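PDB 6MFC: GphF from Cystobacter violaceus, which probably catalyses decarboxylation of an acyl starter unit at the outset of polyketide biosynthesis, using a GNAT-like fold. Local coordinates for residues Arg60-Trp70 and Gly80-Ala88. Numbering follows the deposited sequence.
Sequences RRVTTEPRGCW and GATYAQRIA
In this GNAT-like fold, the end of helix 55-64 and the turn after it lead into the antiparallel beta hairpin of strands 70-74 and 77-87; the contact holds that turn and the last helical residues against the second strand. Trp-70 and Thr-82 form a hydrogen-bonded antiparallel pair: Trp-70 N donates to Thr-82 O at 3.0 Å, and Thr-82 N returns a bond to Trp-70 O at 2.9 Å. Regular pairing ends here, but the backbones stay close through Cys-69 and Gly-68, and the helix end then reaches the strand through side chains. The extended chain of Arg-61 crosses Tyr-83 at about a right angle. Arg-61 CD rests on Tyr-83 CG, and the guanidinium turns its NH1 edge to the ring (NH1 3.4 Å from Tyr-83 CD2), 75° between the planes, with CZ 4.9 Å from the ring centroid in a cation-pi contact over the face. A long arginine suits this place because CB and CD pack on aromatic carbons while NE remains paired with Glu-57. Val-62 CG2 meets the Tyr-83 ring at its edge, and the short side chain of Cys-69 suits an oblique sulfur-aromatic contact, SG 3.9 Å from Tyr-83 CD1. Farther along, Glu-65 has CG anti to the backbone N and bends at chi2 (88°), placing OE1 to accept a hydrogen bond from Arg-86 N at 3.2 Å, from above the carboxylate plane; an acceptor suits this N-H near the strand's end. Arg-60 NH2 gives Gln-85 OE1 a bond of 3.2 Å, also from above the amide plane; NE2 serves Leu-101 O and Gln-113 OE1. Gly-68, lacking a side chain, lets its backbone lie close to Ala-84, its O 3.3 Å from Ala-84 CB. Helix 36-46 brings Leu-39 against Val-62 and Tyr-83, whereas helix 128-140 packs on Trp-70 and Thr-82 through Phe-135 and Leu-132, and strand 111-119 flanks strand 77-87.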
loop_
_atom_site.group_PDB
_atom_site.type_symbol
_atom_site.label_atom_id
_atom_site.label_comp_id
_atom_site.label_asym_id
_atom_site.label_seq_id
_atom_site.Cartn_x
_atom_site.Cartn_y
_atom_site.Cartn_z
ATOM N N ARG A 60 -5.184 5.427 -13.988
ATOM C CA ARG A 60 -4.427 4.319 -14.560
ATOM C C ARG A 60 -4.640 3.035 -13.767
ATOM O O ARG A 60 -4.725 1.948 -14.346
ATOM C CB ARG A 60 -2.941 4.670 -14.608
ATOM C CG ARG A 60 -2.109 3.702 -15.431
ATOM C CD ARG A 60 -0.740 3.459 -14.811
ATOM N NE ARG A 60 -0.819 2.686 -13.574
ATOM C CZ ARG A 60 -1.001 1.368 -13.528
ATOM N NH1 ARG A 60 -1.132 0.674 -14.651
ATOM N NH2 ARG A 60 -1.060 0.742 -12.360
ATOM N N ARG A 61 -4.729 3.142 -12.439
ATOM C CA ARG A 61 -4.903 1.953 -11.607
ATOM C C ARG A 61 -6.291 1.349 -11.786
ATOM O O ARG A 61 -6.431 0.137 -11.989
ATOM C CB ARG A 61 -4.664 2.302 -10.139
ATOM C CG ARG A 61 -3.299 2.892 -9.846
ATOM C CD ARG A 61 -3.208 3.343 -8.402
ATOM N NE ARG A 61 -1.958 4.044 -8.130
ATOM C CZ ARG A 61 -1.642 4.572 -6.952
ATOM N NH1 ARG A 61 -2.488 4.480 -5.936
ATOM N NH2 ARG A 61 -0.482 5.193 -6.791
ATOM N N VAL A 62 -7.330 2.182 -11.703
ATOM C CA VAL A 62 -8.697 1.673 -11.742
ATOM C C VAL A 62 -9.007 1.050 -13.096
ATOM O O VAL A 62 -9.707 0.033 -13.177
ATOM C CB VAL A 62 -9.690 2.794 -11.389
ATOM C CG1 VAL A 62 -11.123 2.303 -11.513
ATOM C CG2 VAL A 62 -9.420 3.309 -9.983
ATOM N N THR A 63 -8.485 1.629 -14.177
ATOM C CA THR A 63 -8.778 1.118 -15.509
ATOM C C THR A 63 -7.881 -0.047 -15.915
ATOM O O THR A 63 -8.267 -0.826 -16.792
ATOM C CB THR A 63 -8.657 2.243 -16.535
ATOM O OG1 THR A 63 -7.314 2.745 -16.545
ATOM C CG2 THR A 63 -9.615 3.374 -16.188
ATOM N N THR A 64 -6.706 -0.192 -15.300
ATOM C CA THR A 64 -5.821 -1.298 -15.655
ATOM C C THR A 64 -6.254 -2.594 -14.980
ATOM O O THR A 64 -6.330 -3.645 -15.627
ATOM C CB THR A 64 -4.377 -0.960 -15.283
ATOM O OG1 THR A 64 -3.968 0.221 -15.987
ATOM C CG2 THR A 64 -3.445 -2.108 -15.640
ATOM N N GLU A 65 -6.539 -2.538 -13.678
ATOM C CA GLU A 65 -7.038 -3.677 -12.910
ATOM C C GLU A 65 -8.413 -3.295 -12.376
ATOM O O GLU A 65 -8.552 -2.923 -11.200
ATOM C CB GLU A 65 -6.082 -4.048 -11.777
ATOM C CG GLU A 65 -6.285 -5.443 -11.212
ATOM C CD GLU A 65 -5.498 -6.497 -11.966
ATOM O OE1 GLU A 65 -4.386 -6.182 -12.442
ATOM O OE2 GLU A 65 -5.990 -7.638 -12.087
ATOM N N PRO A 66 -9.454 -3.364 -13.214
ATOM C CA PRO A 66 -10.778 -2.891 -12.770
ATOM C C PRO A 66 -11.340 -3.673 -11.599
ATOM O O PRO A 66 -11.929 -3.075 -10.690
ATOM C CB PRO A 66 -11.643 -3.047 -14.030
ATOM C CG PRO A 66 -10.669 -3.091 -15.165
ATOM C CD PRO A 66 -9.466 -3.793 -14.621
ATOM N N ARG A 67 -11.181 -4.997 -11.592
ATOM C CA ARG A 67 -11.647 -5.827 -10.488
ATOM C C ARG A 67 -10.579 -6.033 -9.421
ATOM O O ARG A 67 -10.612 -7.038 -8.698
ATOM C CB ARG A 67 -12.152 -7.171 -11.015
ATOM C CG ARG A 67 -13.418 -7.052 -11.850
ATOM C CD ARG A 67 -14.179 -8.366 -11.930
ATOM N NE ARG A 67 -13.752 -9.199 -13.050
ATOM C CZ ARG A 67 -14.339 -10.342 -13.393
ATOM N NH1 ARG A 67 -15.379 -10.787 -12.699
ATOM N NH2 ARG A 67 -13.891 -11.038 -14.428
ATOM N N GLY A 68 -9.634 -5.102 -9.302
ATOM C CA GLY A 68 -8.611 -5.176 -8.280
ATOM C C GLY A 68 -8.504 -3.897 -7.477
ATOM O O GLY A 68 -7.498 -3.656 -6.805
ATOM N N CYS A 69 -9.541 -3.065 -7.543
ATOM C CA CYS A 69 -9.601 -1.819 -6.793
ATOM C C CYS A 69 -10.961 -1.718 -6.121
ATOM O O CYS A 69 -11.988 -1.990 -6.751
ATOM C CB CYS A 69 -9.358 -0.610 -7.705
ATOM S SG CYS A 69 -7.730 -0.596 -8.503
ATOM N N TRP A 70 -10.966 -1.336 -4.845
ATOM C CA TRP A 70 -12.191 -1.229 -4.068
ATOM C C TRP A 70 -12.256 0.116 -3.361
ATOM O O TRP A 70 -11.230 0.738 -3.072
ATOM C CB TRP A 70 -12.306 -2.348 -3.026
ATOM C CG TRP A 70 -12.409 -3.714 -3.613
ATOM C CD1 TRP A 70 -13.552 -4.424 -3.841
ATOM C CD2 TRP A 70 -11.326 -4.545 -4.043
ATOM N NE1 TRP A 70 -13.247 -5.647 -4.388
ATOM C CE2 TRP A 70 -11.887 -5.745 -4.523
ATOM C CE3 TRP A 70 -9.937 -4.390 -4.069
ATOM C CZ2 TRP A 70 -11.106 -6.784 -5.024
ATOM C CZ3 TRP A 70 -9.164 -5.423 -4.566
ATOM C CH2 TRP A 70 -9.750 -6.603 -5.037
ATOM N N GLY A 80 -12.446 5.271 2.099
ATOM C CA GLY A 80 -11.369 4.312 1.952
ATOM C C GLY A 80 -11.216 3.808 0.532
ATOM O O GLY A 80 -12.211 3.589 -0.164
ATOM N N ALA A 81 -9.974 3.619 0.089
ATOM C CA ALA A 81 -9.690 3.162 -1.264
ATOM C C ALA A 81 -8.454 2.275 -1.262
ATOM O O ALA A 81 -7.453 2.590 -0.611
ATOM C CB ALA A 81 -9.482 4.343 -2.220
ATOM N N THR A 82 -8.528 1.168 -1.999
ATOM C CA THR A 82 -7.412 0.244 -2.147
ATOM C C THR A 82 -7.183 -0.035 -3.625
ATOM O O THR A 82 -8.128 -0.345 -4.356
ATOM C CB THR A 82 -7.669 -1.066 -1.398
ATOM O OG1 THR A 82 -7.641 -0.823 0.013
ATOM C CG2 THR A 82 -6.607 -2.091 -1.749
ATOM N N TYR A 83 -5.930 0.078 -4.060
ATOM C CA TYR A 83 -5.539 -0.204 -5.431
ATOM C C TYR A 83 -4.611 -1.409 -5.462
ATOM O O TYR A 83 -3.814 -1.621 -4.543
ATOM C CB TYR A 83 -4.844 1.001 -6.066
ATOM C CG TYR A 83 -5.587 2.302 -5.878
ATOM C CD1 TYR A 83 -6.533 2.723 -6.802
ATOM C CD2 TYR A 83 -5.337 3.113 -4.780
ATOM C CE1 TYR A 83 -7.212 3.915 -6.636
ATOM C CE2 TYR A 83 -6.011 4.306 -4.605
ATOM C CZ TYR A 83 -6.948 4.704 -5.536
ATOM O OH TYR A 83 -7.622 5.893 -5.365
ATOM N N ALA A 84 -4.712 -2.196 -6.530
ATOM C CA ALA A 84 -3.879 -3.382 -6.658
ATOM C C ALA A 84 -3.783 -3.783 -8.122
ATOM O O ALA A 84 -4.689 -3.517 -8.915
ATOM C CB ALA A 84 -4.424 -4.545 -5.823
ATOM N N GLN A 85 -2.669 -4.425 -8.467
ATOM C CA GLN A 85 -2.482 -5.005 -9.787
ATOM C C GLN A 85 -1.770 -6.339 -9.633
ATOM O O GLN A 85 -1.068 -6.581 -8.649
ATOM C CB GLN A 85 -1.689 -4.082 -10.723
ATOM C CG GLN A 85 -0.217 -3.932 -10.380
ATOM C CD GLN A 85 0.500 -2.971 -11.310
ATOM O OE1 GLN A 85 -0.123 -2.317 -12.146
ATOM N NE2 GLN A 85 1.819 -2.882 -11.169
ATOM N N ARG A 86 -1.968 -7.208 -10.618
ATOM C CA ARG A 86 -1.415 -8.555 -10.590
ATOM C C ARG A 86 -0.060 -8.552 -11.287
ATOM O O ARG A 86 0.039 -8.168 -12.459
ATOM C CB ARG A 86 -2.376 -9.536 -11.260
ATOM C CG ARG A 86 -2.070 -10.999 -11.002
ATOM C CD ARG A 86 -3.269 -11.862 -11.355
ATOM N NE ARG A 86 -3.066 -13.263 -11.002
ATOM C CZ ARG A 86 -4.032 -14.174 -10.983
ATOM N NH1 ARG A 86 -5.275 -13.831 -11.294
ATOM N NH2 ARG A 86 -3.759 -15.426 -10.649
ATOM N N ILE A 87 0.981 -8.965 -10.567
ATOM C CA ILE A 87 2.327 -9.017 -11.129
ATOM C C ILE A 87 2.842 -10.449 -11.070
ATOM O O ILE A 87 2.145 -11.352 -10.594
ATOM C CB ILE A 87 3.279 -8.052 -10.399
ATOM C CG1 ILE A 87 3.537 -8.529 -8.971
ATOM C CG2 ILE A 87 2.710 -6.643 -10.392
ATOM C CD1 ILE A 87 4.437 -7.609 -8.173
ATOM N N ALA A 88 4.070 -10.662 -11.549
ATOM C CA ALA A 88 4.619 -12.012 -11.638
ATOM C C ALA A 88 4.751 -12.649 -10.259
ATOM O O ALA A 88 4.200 -13.725 -10.000
ATOM C CB ALA A 88 5.973 -11.977 -12.351
#